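Local coordinates for protein signal recognition particle receptor FtsY (Sulfolobus acidocaldarius, PDB 5L3S) that binds a guanine nucleotide in the P-loop GTPase domain of an SRP receptor that also carries an SRP54-type helical bundle domain, at residues I118-N123 with D280-F285; A244-K249 with P269-G274; F102-F107 with F216-L221. All coordinates share one frame; numbering follows the deposited sequence.

Contact 1: residues I118-N123 with D280-F285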
loop_
_atom_site.group_PDB
_atom_site.type_symbol
_atom_site.label_atom_id
_atom_site.label_comp_id
_atom_site.label_asym_id
_atom_site.label_seq_id
_atom_site.Cartn_x
_atom_site.Cartn_y
_atom_site.Cartn_z
ATOM N N ILE B 118 4.836 -12.439 9.439
ATOM C CA ILE B 118 5.690 -13.400 10.125
ATOM C C ILE B 118 4.946 -14.102 11.261
ATOM O O ILE B 118 5.018 -15.328 11.402
ATOM C CB ILE B 118 6.983 -12.734 10.610
ATOM C CG1 ILE B 118 7.953 -12.645 9.439
ATOM C CG2 ILE B 118 7.611 -13.529 11.751
ATOM C CD1 ILE B 118 9.174 -11.848 9.755
ATOM N N ALA B 119 4.178 -13.337 12.025
ATOM C CA ALA B 119 3.352 -13.906 13.086
ATOM C C ALA B 119 2.322 -14.916 12.556
ATOM O O ALA B 119 2.090 -15.960 13.168
ATOM C CB ALA B 119 2.664 -12.787 13.864
ATOM N N LYS B 120 1.690 -14.602 11.429
ATOM C CA LYS B 120 0.738 -15.524 10.825
ATOM C C LYS B 120 1.438 -16.795 10.350
ATOM O O LYS B 120 0.885 -17.893 10.453
ATOM C CB LYS B 120 0.043 -14.871 9.614
ATOM C CG LYS B 120 -0.738 -13.599 9.934
ATOM C CD LYS B 120 -1.341 -13.028 8.653
ATOM C CE LYS B 120 -2.045 -11.696 8.908
ATOM N NZ LYS B 120 -2.743 -11.225 7.662
ATOM N N VAL B 121 2.641 -16.632 9.804
ATOM C CA VAL B 121 3.408 -17.771 9.321
ATOM C C VAL B 121 3.812 -18.661 10.492
ATOM O O VAL B 121 3.706 -19.886 10.419
ATOM C CB VAL B 121 4.633 -17.329 8.482
ATOM C CG1 VAL B 121 5.520 -18.538 8.142
ATOM C CG2 VAL B 121 4.171 -16.655 7.182
ATOM N N VAL B 122 4.261 -18.058 11.585
ATOM C CA VAL B 122 4.484 -18.835 12.809
ATOM C C VAL B 122 3.242 -19.629 13.211
ATOM O O VAL B 122 3.327 -20.818 13.527
ATOM C CB VAL B 122 4.872 -17.927 14.003
ATOM C CG1 VAL B 122 4.897 -18.748 15.307
ATOM C CG2 VAL B 122 6.212 -17.280 13.747
ATOM N N ASN B 123 2.088 -18.961 13.222
ATOM C CA ASN B 123 0.843 -19.647 13.564
ATOM C C ASN B 123 0.553 -20.832 12.642
ATOM O O ASN B 123 0.144 -21.898 13.099
ATOM C CB ASN B 123 -0.344 -18.693 13.557
ATOM C CG ASN B 123 -1.607 -19.350 14.038
ATOM O OD1 ASN B 123 -1.736 -19.670 15.212
ATOM N ND2 ASN B 123 -2.551 -19.565 13.129
ATOM N N ASP B 280 -4.730 -16.161 12.295
ATOM C CA ASP B 280 -5.366 -17.102 11.347
ATOM C C ASP B 280 -5.634 -16.468 9.974
ATOM O O ASP B 280 -5.985 -17.166 9.017
ATOM C CB ASP B 280 -6.683 -17.602 11.948
ATOM C CG ASP B 280 -7.154 -18.917 11.340
ATOM O OD1 ASP B 280 -6.297 -19.771 11.017
ATOM O OD2 ASP B 280 -8.387 -19.102 11.196
ATOM N N ASP B 281 -5.466 -15.148 9.864
ATOM C CA ASP B 281 -5.875 -14.438 8.636
ATOM C C ASP B 281 -4.892 -14.568 7.468
ATOM O O ASP B 281 -4.391 -13.582 6.941
ATOM C CB ASP B 281 -6.201 -12.972 8.936
ATOM C CG ASP B 281 -7.375 -12.836 9.890
ATOM O OD1 ASP B 281 -8.144 -13.806 10.016
ATOM O OD2 ASP B 281 -7.529 -11.775 10.520
ATOM N N LEU B 282 -4.640 -15.808 7.066
ATOM C CA LEU B 282 -3.683 -16.093 6.017
ATOM C C LEU B 282 -4.266 -17.262 5.221
ATOM O O LEU B 282 -4.630 -18.273 5.794
ATOM C CB LEU B 282 -2.341 -16.505 6.638
ATOM C CG LEU B 282 -1.134 -16.650 5.700
ATOM C CD1 LEU B 282 -0.630 -15.315 5.240
ATOM C CD2 LEU B 282 -0.013 -17.458 6.353
ATOM N N ILE B 283 -4.370 -17.116 3.906
ATOM C CA ILE B 283 -4.852 -18.209 3.069
ATOM C C ILE B 283 -3.864 -18.532 1.953
ATOM O O ILE B 283 -3.136 -17.657 1.494
ATOM C CB ILE B 283 -6.254 -17.912 2.472
ATOM C CG1 ILE B 283 -6.239 -16.591 1.706
ATOM C CG2 ILE B 283 -7.317 -17.875 3.574
ATOM C CD1 ILE B 283 -7.542 -16.328 0.924
ATOM N N PRO B 284 -3.820 -19.803 1.518
ATOM C CA PRO B 284 -2.929 -20.095 0.393
ATOM C C PRO B 284 -3.498 -19.482 -0.874
ATOM O O PRO B 284 -4.704 -19.232 -0.923
ATOM C CB PRO B 284 -2.953 -21.632 0.302
ATOM C CG PRO B 284 -4.235 -22.036 0.960
ATOM C CD PRO B 284 -4.454 -21.018 2.060
ATOM N N PHE B 285 -2.649 -19.227 -1.863
ATOM C CA PHE B 285 -3.090 -18.634 -3.125
ATOM C C PHE B 285 -3.500 -19.735 -4.080
ATOM O O PHE B 285 -2.781 -20.722 -4.255
ATOM C CB PHE B 285 -1.968 -17.809 -3.757
ATOM C CG PHE B 285 -2.345 -17.166 -5.077
ATOM C CD1 PHE B 285 -2.940 -15.915 -5.109
ATOM C CD2 PHE B 285 -2.099 -17.816 -6.282
ATOM C CE1 PHE B 285 -3.287 -15.325 -6.315
ATOM C CE2 PHE B 285 -2.442 -17.234 -7.486
ATOM C CZ PHE B 285 -3.034 -15.978 -7.498
#
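Lys-120 and Asp-281 supply the polar part of this contact between helix 114-127 and the turn that enters strand 282-284. The ammonium nitrogen NZ of Lys-120 donates to the main-chain O of Asp-281 at 3.0 Å. It reaches the oxygen at a C=O...N angle of 140° and stands 33° from the carbonyl plane. A second carbonyl, Gly-276 O, accepts from the same NZ, and NZ also makes a weak hydrogen bond to O6 of the bound GNP. The carboxylate of Asp-281 plays a different part: its OD2 takes the backbone N-H of Asn-278 and lies 5.6 Å from Lys-120 NZ, an opposite charge near but not in contact. Asp-281 is also the centre of an inverse gamma turn, closed by a hydrogen bond from Leu-282 N to Asp-280 O (2.7 Å).

Apolar packing comes from the stem of the same lysine. With CG anti to the carbonyl carbon (chi1 -60°) and the chain extended beyond it, Lys-120 runs past Leu-282, whose CB lies 4.1 Å from Lys-120 CD. The two methyls of Leu-282 divide their contacts: CD1 meets Lys-120 CD at 4.2 Å, while CD2 reaches back to Lys-120 CB and, more loosely, to CG2 of Val-121 at 4.3 Å. Leu-282 also rests on Tyr-272 of strand 270-274. One turn further along the helix, the amide end of Asn-123 brings ND2 to 4.1 Å from the backbone N of Asp-280.

The chemistry thus binds a buried ammonium group chiefly to peptide oxygens, whose partial charges probably stabilise its positive charge, and fixes it beside the nucleotide of which Lys-120 lines the pocket.

Contact 2: residues A244-K249 with P269-G274. With GNP (phosphoaminophosphonic acid-guanylate ester), chain R.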
loop_
_atom_site.group_PDB
_atom_site.type_symbol
_atom_site.label_atom_id
_atom_site.label_comp_id
_atom_site.label_asym_id
_atom_site.label_seq_id
_atom_site.Cartn_x
_atom_site.Cartn_y
_atom_site.Cartn_z
ATOM N N ALA B 244 9.231 -16.139 -3.745
ATOM C CA ALA B 244 7.775 -16.015 -3.780
ATOM C C ALA B 244 7.284 -14.726 -3.119
ATOM O O ALA B 244 8.051 -14.000 -2.492
ATOM C CB ALA B 244 7.117 -17.209 -3.132
ATOM N N VAL B 245 5.988 -14.462 -3.257
ATOM C CA VAL B 245 5.407 -13.244 -2.722
ATOM C C VAL B 245 4.261 -13.619 -1.794
ATOM O O VAL B 245 3.535 -14.590 -2.053
ATOM C CB VAL B 245 4.869 -12.374 -3.889
ATOM C CG1 VAL B 245 3.939 -11.279 -3.392
ATOM C CG2 VAL B 245 6.032 -11.792 -4.687
ATOM N N ILE B 246 4.099 -12.855 -0.722
ATOM C CA ILE B 246 2.853 -12.863 0.031
ATOM C C ILE B 246 2.184 -11.489 -0.144
ATOM O O ILE B 246 2.825 -10.460 0.037
ATOM C CB ILE B 246 3.094 -13.202 1.531
ATOM C CG1 ILE B 246 3.520 -14.677 1.669
ATOM C CG2 ILE B 246 1.839 -12.916 2.366
ATOM C CD1 ILE B 246 3.943 -15.093 3.104
ATOM N N LEU B 247 0.906 -11.496 -0.526
ATOM C CA LEU B 247 0.127 -10.267 -0.708
ATOM C C LEU B 247 -0.713 -10.020 0.529
ATOM O O LEU B 247 -1.442 -10.916 0.963
ATOM C CB LEU B 247 -0.835 -10.431 -1.895
ATOM C CG LEU B 247 -0.248 -10.688 -3.275
ATOM C CD1 LEU B 247 -1.364 -10.640 -4.328
ATOM C CD2 LEU B 247 0.810 -9.644 -3.569
ATOM N N THR B 248 -0.644 -8.808 1.084
ATOM C CA THR B 248 -1.371 -8.494 2.315
ATOM C C THR B 248 -2.590 -7.592 2.091
ATOM O O THR B 248 -2.743 -6.989 1.028
ATOM C CB THR B 248 -0.457 -7.737 3.298
ATOM O OG1 THR B 248 -0.045 -6.513 2.685
ATOM C CG2 THR B 248 0.791 -8.584 3.652
ATOM N N LYS B 249 -3.441 -7.504 3.115
ATOM C CA LYS B 249 -4.528 -6.536 3.166
ATOM C C LYS B 249 -5.560 -6.757 2.075
ATOM O O LYS B 249 -6.211 -5.825 1.633
ATOM C CB LYS B 249 -3.983 -5.095 3.118
ATOM C CG LYS B 249 -2.949 -4.799 4.205
ATOM C CD LYS B 249 -2.337 -3.382 4.044
ATOM C CE LYS B 249 -1.025 -3.276 4.871
ATOM N NZ LYS B 249 -0.294 -1.987 4.627
ATOM N N PRO B 269 5.572 -16.474 -8.141
ATOM C CA PRO B 269 4.280 -16.887 -7.585
ATOM C C PRO B 269 3.905 -16.153 -6.294
ATOM O O PRO B 269 4.767 -15.765 -5.511
ATOM C CB PRO B 269 4.508 -18.365 -7.277
ATOM C CG PRO B 269 5.977 -18.430 -6.899
ATOM C CD PRO B 269 6.652 -17.426 -7.821
ATOM N N VAL B 270 2.608 -15.974 -6.088
ATOM C CA VAL B 270 2.079 -15.593 -4.796
ATOM C C VAL B 270 1.787 -16.892 -4.072
ATOM O O VAL B 270 1.139 -17.776 -4.639
ATOM C CB VAL B 270 0.771 -14.803 -4.947
ATOM C CG1 VAL B 270 0.172 -14.489 -3.574
ATOM C CG2 VAL B 270 1.003 -13.515 -5.750
ATOM N N VAL B 271 2.280 -17.043 -2.843
ATOM C CA VAL B 271 2.057 -18.298 -2.113
ATOM C C VAL B 271 0.957 -18.192 -1.046
ATOM O O VAL B 271 0.260 -19.168 -0.773
ATOM C CB VAL B 271 3.363 -18.866 -1.493
ATOM C CG1 VAL B 271 4.252 -19.453 -2.576
ATOM C CG2 VAL B 271 4.095 -17.773 -0.692
ATOM N N TYR B 272 0.800 -17.017 -0.442
ATOM C CA TYR B 272 -0.269 -16.820 0.530
ATOM C C TYR B 272 -0.850 -15.427 0.397
ATOM O O TYR B 272 -0.235 -14.548 -0.181
ATOM C CB TYR B 272 0.248 -16.982 1.964
ATOM C CG TYR B 272 0.803 -18.332 2.250
ATOM C CD1 TYR B 272 -0.037 -19.387 2.554
ATOM C CD2 TYR B 272 2.168 -18.565 2.201
ATOM C CE1 TYR B 272 0.457 -20.651 2.807
ATOM C CE2 TYR B 272 2.681 -19.832 2.439
ATOM C CZ TYR B 272 1.820 -20.869 2.748
ATOM O OH TYR B 272 2.315 -22.126 2.993
ATOM N N MET B 273 -2.049 -15.240 0.936
ATOM C CA MET B 273 -2.616 -13.910 1.044
ATOM C C MET B 273 -3.048 -13.606 2.477
ATOM O O MET B 273 -3.693 -14.428 3.132
ATOM C CB MET B 273 -3.799 -13.772 0.097
ATOM C CG MET B 273 -3.379 -13.674 -1.373
ATOM S SD MET B 273 -4.837 -13.728 -2.378
ATOM C CE MET B 273 -5.410 -15.346 -1.877
ATOM N N GLY B 274 -2.700 -12.413 2.941
ATOM C CA GLY B 274 -3.159 -11.919 4.224
ATOM C C GLY B 274 -4.530 -11.300 4.093
ATOM O O GLY B 274 -4.781 -10.514 3.190
HETATM P PG GNP R . 7.574 -1.883 8.797
HETATM O O1G GNP R . 8.376 -2.891 9.588
HETATM O O2G GNP R . 7.534 -0.518 9.470
HETATM O O3G GNP R . 8.084 -1.642 7.393
HETATM N N3B GNP R . 6.066 -2.406 8.687
HETATM P PB GNP R . 5.730 -3.945 8.283
HETATM O O1B GNP R . 6.492 -4.858 9.136
HETATM O O2B GNP R . 5.986 -4.123 6.845
HETATM O O3A GNP R . 4.249 -4.101 8.552
HETATM P PA GNP R . 3.512 -4.408 9.862
HETATM O O1A GNP R . 3.538 -5.880 10.150
HETATM O O2A GNP R . 3.965 -3.500 10.961
HETATM O "O5'" GNP R . 2.002 -4.134 9.539
HETATM C "C5'" GNP R . 1.494 -2.793 9.243
HETATM C "C4'" GNP R . 0.008 -2.753 9.554
HETATM O "O4'" GNP R . -0.751 -3.536 8.559
HETATM C "C3'" GNP R . -0.360 -3.342 10.902
HETATM O "O3'" GNP R . -1.449 -2.608 11.432
HETATM C "C2'" GNP R . -0.816 -4.769 10.549
HETATM O "O2'" GNP R . -1.729 -5.271 11.508
HETATM C "C1'" GNP R . -1.575 -4.441 9.254
HETATM N N9 GNP R . -1.762 -5.614 8.401
HETATM C C8 GNP R . -0.829 -6.523 7.981
HETATM N N7 GNP R . -1.322 -7.463 7.195
HETATM C C5 GNP R . -2.669 -7.127 7.100
HETATM C C6 GNP R . -3.715 -7.763 6.396
HETATM O O6 GNP R . -3.616 -8.795 5.717
HETATM N N1 GNP R . -4.942 -7.116 6.570
HETATM C C2 GNP R . -5.111 -5.963 7.321
HETATM N N2 GNP R . -6.336 -5.446 7.399
HETATM N N3 GNP R . -4.130 -5.363 7.984
HETATM C C4 GNP R . -2.951 -5.998 7.834
#
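The beta-alpha-beta unit of strand 244-248, helix 258-266 and strand 270-274 brings Val-245 and Leu-247 alongside the last of these strands, in parallel. Val-245 N donates to Pro-269 O (2.9 Å), and Val-245 O receives Val-271 N almost head-on, with a C=O...N angle of 170°. The next rung skips a residue: Leu-247 N goes to Tyr-272 O at a longer 3.3 Å, before Gly-274 N closes on Leu-247 O at 2.8 Å. Two residues, Val-271 and Tyr-272, thus stand opposite the single Ile-246, a beta bulge set by the helix-like backbone of Val-271 (psi -32°). Its cost is Tyr-272 N, buried and without a partner in the model.

Leu-247 crosses Val-270 at about a right angle, CG to CG1 3.8 Å, on the face that helix 258-266 covers. On the other face Ile-246 lays CD1 obliquely against CD2 of the Tyr-272 ring, 4.0 Å away, and helix 114-127 lies beyond. Val-271 turns CG1 onto Ala-244 CB.

Both strands end at the guanine pocket; the first runs into a Thr-Lys-Val-Asp sequence that matches the base-recognition motif of this GTPase family. Lys-249 N donates to GNP O6 at 2.9 Å, and Gly-274 C approaches the same oxygen to 3.1 Å. The lysine side chain stretches above the base, CG lying 3.7 Å from GNP C5, toward a salt bridge between NZ and Asp-222; Asp-251 also bonds the nucleotide.

Contact 3: residues F102-F107 with F216-L221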
loop_
_atom_site.group_PDB
_atom_site.type_symbol
_atom_site.label_atom_id
_atom_site.label_comp_id
_atom_site.label_asym_id
_atom_site.label_seq_id
_atom_site.Cartn_x
_atom_site.Cartn_y
_atom_site.Cartn_z
ATOM N N PHE B 102 15.292 -24.672 8.639
ATOM C CA PHE B 102 14.954 -24.129 7.331
ATOM C C PHE B 102 14.798 -22.627 7.551
ATOM O O PHE B 102 14.005 -22.209 8.381
ATOM C CB PHE B 102 13.640 -24.753 6.841
ATOM C CG PHE B 102 13.275 -24.396 5.425
ATOM C CD1 PHE B 102 12.662 -23.178 5.129
ATOM C CD2 PHE B 102 13.498 -25.302 4.399
ATOM C CE1 PHE B 102 12.316 -22.860 3.824
ATOM C CE2 PHE B 102 13.155 -24.995 3.099
ATOM C CZ PHE B 102 12.560 -23.773 2.807
ATOM N N VAL B 103 15.575 -21.824 6.831
ATOM C CA VAL B 103 15.648 -20.390 7.081
ATOM C C VAL B 103 14.882 -19.587 6.040
ATOM O O VAL B 103 15.139 -19.701 4.843
ATOM C CB VAL B 103 17.111 -19.905 7.112
ATOM C CG1 VAL B 103 17.169 -18.394 7.288
ATOM C CG2 VAL B 103 17.885 -20.619 8.233
ATOM N N ILE B 104 13.940 -18.782 6.513
ATOM C CA ILE B 104 13.119 -17.948 5.644
ATOM C C ILE B 104 13.325 -16.487 6.011
ATOM O O ILE B 104 13.331 -16.141 7.196
ATOM C CB ILE B 104 11.632 -18.276 5.842
ATOM C CG1 ILE B 104 11.406 -19.789 5.719
ATOM C CG2 ILE B 104 10.763 -17.475 4.853
ATOM C CD1 ILE B 104 9.959 -20.204 5.876
ATOM N N ILE B 105 13.485 -15.632 5.004
ATOM C CA ILE B 105 13.602 -14.197 5.253
ATOM C C ILE B 105 12.449 -13.492 4.553
ATOM O O ILE B 105 11.954 -13.968 3.511
ATOM C CB ILE B 105 14.984 -13.642 4.803
ATOM C CG1 ILE B 105 15.202 -12.193 5.293
ATOM C CG2 ILE B 105 15.146 -13.769 3.300
ATOM C CD1 ILE B 105 16.670 -11.736 5.204
ATOM N N PHE B 106 12.010 -12.387 5.152
ATOM C CA PHE B 106 10.879 -11.596 4.659
ATOM C C PHE B 106 11.383 -10.174 4.453
ATOM O O PHE B 106 12.047 -9.618 5.340
ATOM C CB PHE B 106 9.750 -11.586 5.706
ATOM C CG PHE B 106 9.184 -12.948 6.012
ATOM C CD1 PHE B 106 9.891 -13.854 6.797
ATOM C CD2 PHE B 106 7.943 -13.322 5.529
ATOM C CE1 PHE B 106 9.372 -15.106 7.079
ATOM C CE2 PHE B 106 7.415 -14.579 5.802
ATOM C CZ PHE B 106 8.126 -15.473 6.577
ATOM N N PHE B 107 11.119 -9.592 3.283
ATOM C CA PHE B 107 11.479 -8.187 3.069
ATOM C C PHE B 107 10.462 -7.473 2.180
ATOM O O PHE B 107 9.561 -8.095 1.615
ATOM C CB PHE B 107 12.916 -8.045 2.513
ATOM C CG PHE B 107 13.196 -8.876 1.264
ATOM C CD1 PHE B 107 12.846 -8.412 -0.003
ATOM C CD2 PHE B 107 13.877 -10.092 1.361
ATOM C CE1 PHE B 107 13.119 -9.172 -1.148
ATOM C CE2 PHE B 107 14.153 -10.851 0.231
ATOM C CZ PHE B 107 13.770 -10.390 -1.026
ATOM N N PHE B 216 14.648 -19.823 1.743
ATOM C CA PHE B 216 13.475 -19.284 1.052
ATOM C C PHE B 216 13.428 -17.793 1.295
ATOM O O PHE B 216 13.619 -17.351 2.420
ATOM C CB PHE B 216 12.195 -19.938 1.583
ATOM C CG PHE B 216 11.059 -19.983 0.583
ATOM C CD1 PHE B 216 11.130 -20.800 -0.536
ATOM C CD2 PHE B 216 9.909 -19.237 0.788
ATOM C CE1 PHE B 216 10.083 -20.852 -1.453
ATOM C CE2 PHE B 216 8.858 -19.283 -0.123
ATOM C CZ PHE B 216 8.949 -20.097 -1.248
ATOM N N ARG B 217 13.162 -17.009 0.246
ATOM C CA ARG B 217 13.085 -15.560 0.391
ATOM C C ARG B 217 11.697 -15.083 -0.049
ATOM O O ARG B 217 11.251 -15.426 -1.133
ATOM C CB ARG B 217 14.129 -14.866 -0.490
ATOM C CG ARG B 217 15.567 -15.267 -0.286
ATOM C CD ARG B 217 16.425 -14.575 -1.328
ATOM N NE ARG B 217 17.827 -14.950 -1.228
ATOM C CZ ARG B 217 18.804 -14.399 -1.942
ATOM N NH1 ARG B 217 18.534 -13.443 -2.822
ATOM N NH2 ARG B 217 20.056 -14.812 -1.776
ATOM N N ILE B 218 11.026 -14.302 0.793
ATOM C CA ILE B 218 9.665 -13.878 0.511
ATOM C C ILE B 218 9.561 -12.357 0.472
ATOM O O ILE B 218 9.855 -11.682 1.453
ATOM C CB ILE B 218 8.662 -14.404 1.554
ATOM C CG1 ILE B 218 8.708 -15.939 1.607
ATOM C CG2 ILE B 218 7.246 -13.925 1.222
ATOM C CD1 ILE B 218 7.773 -16.542 2.635
ATOM N N LEU B 219 9.141 -11.841 -0.675
ATOM C CA LEU B 219 8.837 -10.425 -0.814
ATOM C C LEU B 219 7.406 -10.208 -0.363
ATOM O O LEU B 219 6.500 -10.956 -0.752
ATOM C CB LEU B 219 8.999 -9.989 -2.270
ATOM C CG LEU B 219 8.487 -8.570 -2.589
ATOM C CD1 LEU B 219 9.287 -7.520 -1.851
ATOM C CD2 LEU B 219 8.470 -8.335 -4.128
ATOM N N ILE B 220 7.200 -9.198 0.480
ATOM C CA ILE B 220 5.849 -8.816 0.869
ATOM C C ILE B 220 5.365 -7.621 0.029
ATOM O O ILE B 220 6.053 -6.613 -0.069
ATOM C CB ILE B 220 5.765 -8.468 2.366
ATOM C CG1 ILE B 220 6.331 -9.618 3.221
ATOM C CG2 ILE B 220 4.324 -8.173 2.749
ATOM C CD1 ILE B 220 5.652 -10.950 2.941
ATOM N N LEU B 221 4.204 -7.772 -0.606
ATOM C CA LEU B 221 3.565 -6.688 -1.356
ATOM C C LEU B 221 2.182 -6.395 -0.769
ATOM O O LEU B 221 1.468 -7.303 -0.346
ATOM C CB LEU B 221 3.451 -7.045 -2.861
ATOM C CG LEU B 221 4.772 -7.256 -3.624
ATOM C CD1 LEU B 221 4.559 -7.823 -5.028
ATOM C CD2 LEU B 221 5.589 -5.948 -3.699
#
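Phe-107 holds CG between its backbone N and carbonyl carbon (chi1 53°), and its ring meets Arg-217 and Leu-219 of the neighbouring strand. Ile-218 instead sets CG1 anti to its carbonyl carbon (chi1 -58°) and extends from there (chi2 179°); CD1 so placed touches both Ile-104 and Phe-106.

Around Phe-107, the ring carbon CE2 touches CB of Arg-217 at 4.1 Å, and the side chain crosses Leu-219 at about a right angle. Ile-218 O lies above one face of the ring, displaced toward the rim. Alongside, Ile-105 and Arg-217 point the same way, with CG2 of Ile-105 3.9 Å from CG of Arg-217. Helix 199-212 packs on Ile-105, Phe-107 and Arg-217; the far end of the arginine departs to the carbonyl of Gly-241.

The opposite face carries Ile-104, Phe-106, Phe-216, Ile-218 and Ile-220. There Ile-218 CD1 lies 3.7 Å from Phe-106 CE2 and 3.8 Å from Ile-104 CG2, while CD1 of Ile-220 stands at the edge of the Phe-106 ring. At the start of the strands Phe-102 crosses Phe-216 obliquely and presses CE1 on its CB at 3.7 Å.

Between the two layers of side chains the backbones form a regular ladder of five bonds, from Phe-216 N to Val-103 O (3.1 Å) up to the nearly straight Ile-220 N to Phe-107 O (2.8 Å). Asp-215 and Asp-243 bind the backbone N-H groups of Val-103 and Arg-217. Such a buried parallel pair, the first strand leading through a phosphate-binding loop into helix 114-127, is characteristic of the central sheet of P-loop nucleotide-binding domains.

Contacts 2 and 3 are buried parallel strand pairs in one sheet, joined where strand 216-222 adjoins strand 244-248 and Thr-248 N meets Leu-221 O. Contact 1 is only partly buried, at the outermost strand 282-284, which runs antiparallel to strand 270-274 of contact 2. Its helix packs through Ile-118 and Val-121 against the face that carries Phe-106 of contact 3. Chemistry follows place. Contact 3 has an unbroken ladder and large hydrocarbon side chains; contact 2 has a bulged ladder ending in polar groups at the nucleotide; contact 1 depends on one lysine, its ammonium on a carbonyl and its stem on Leu-282. Contacts 1 and 2 both reach the same guanine oxygen, contact 1 by a weak bond.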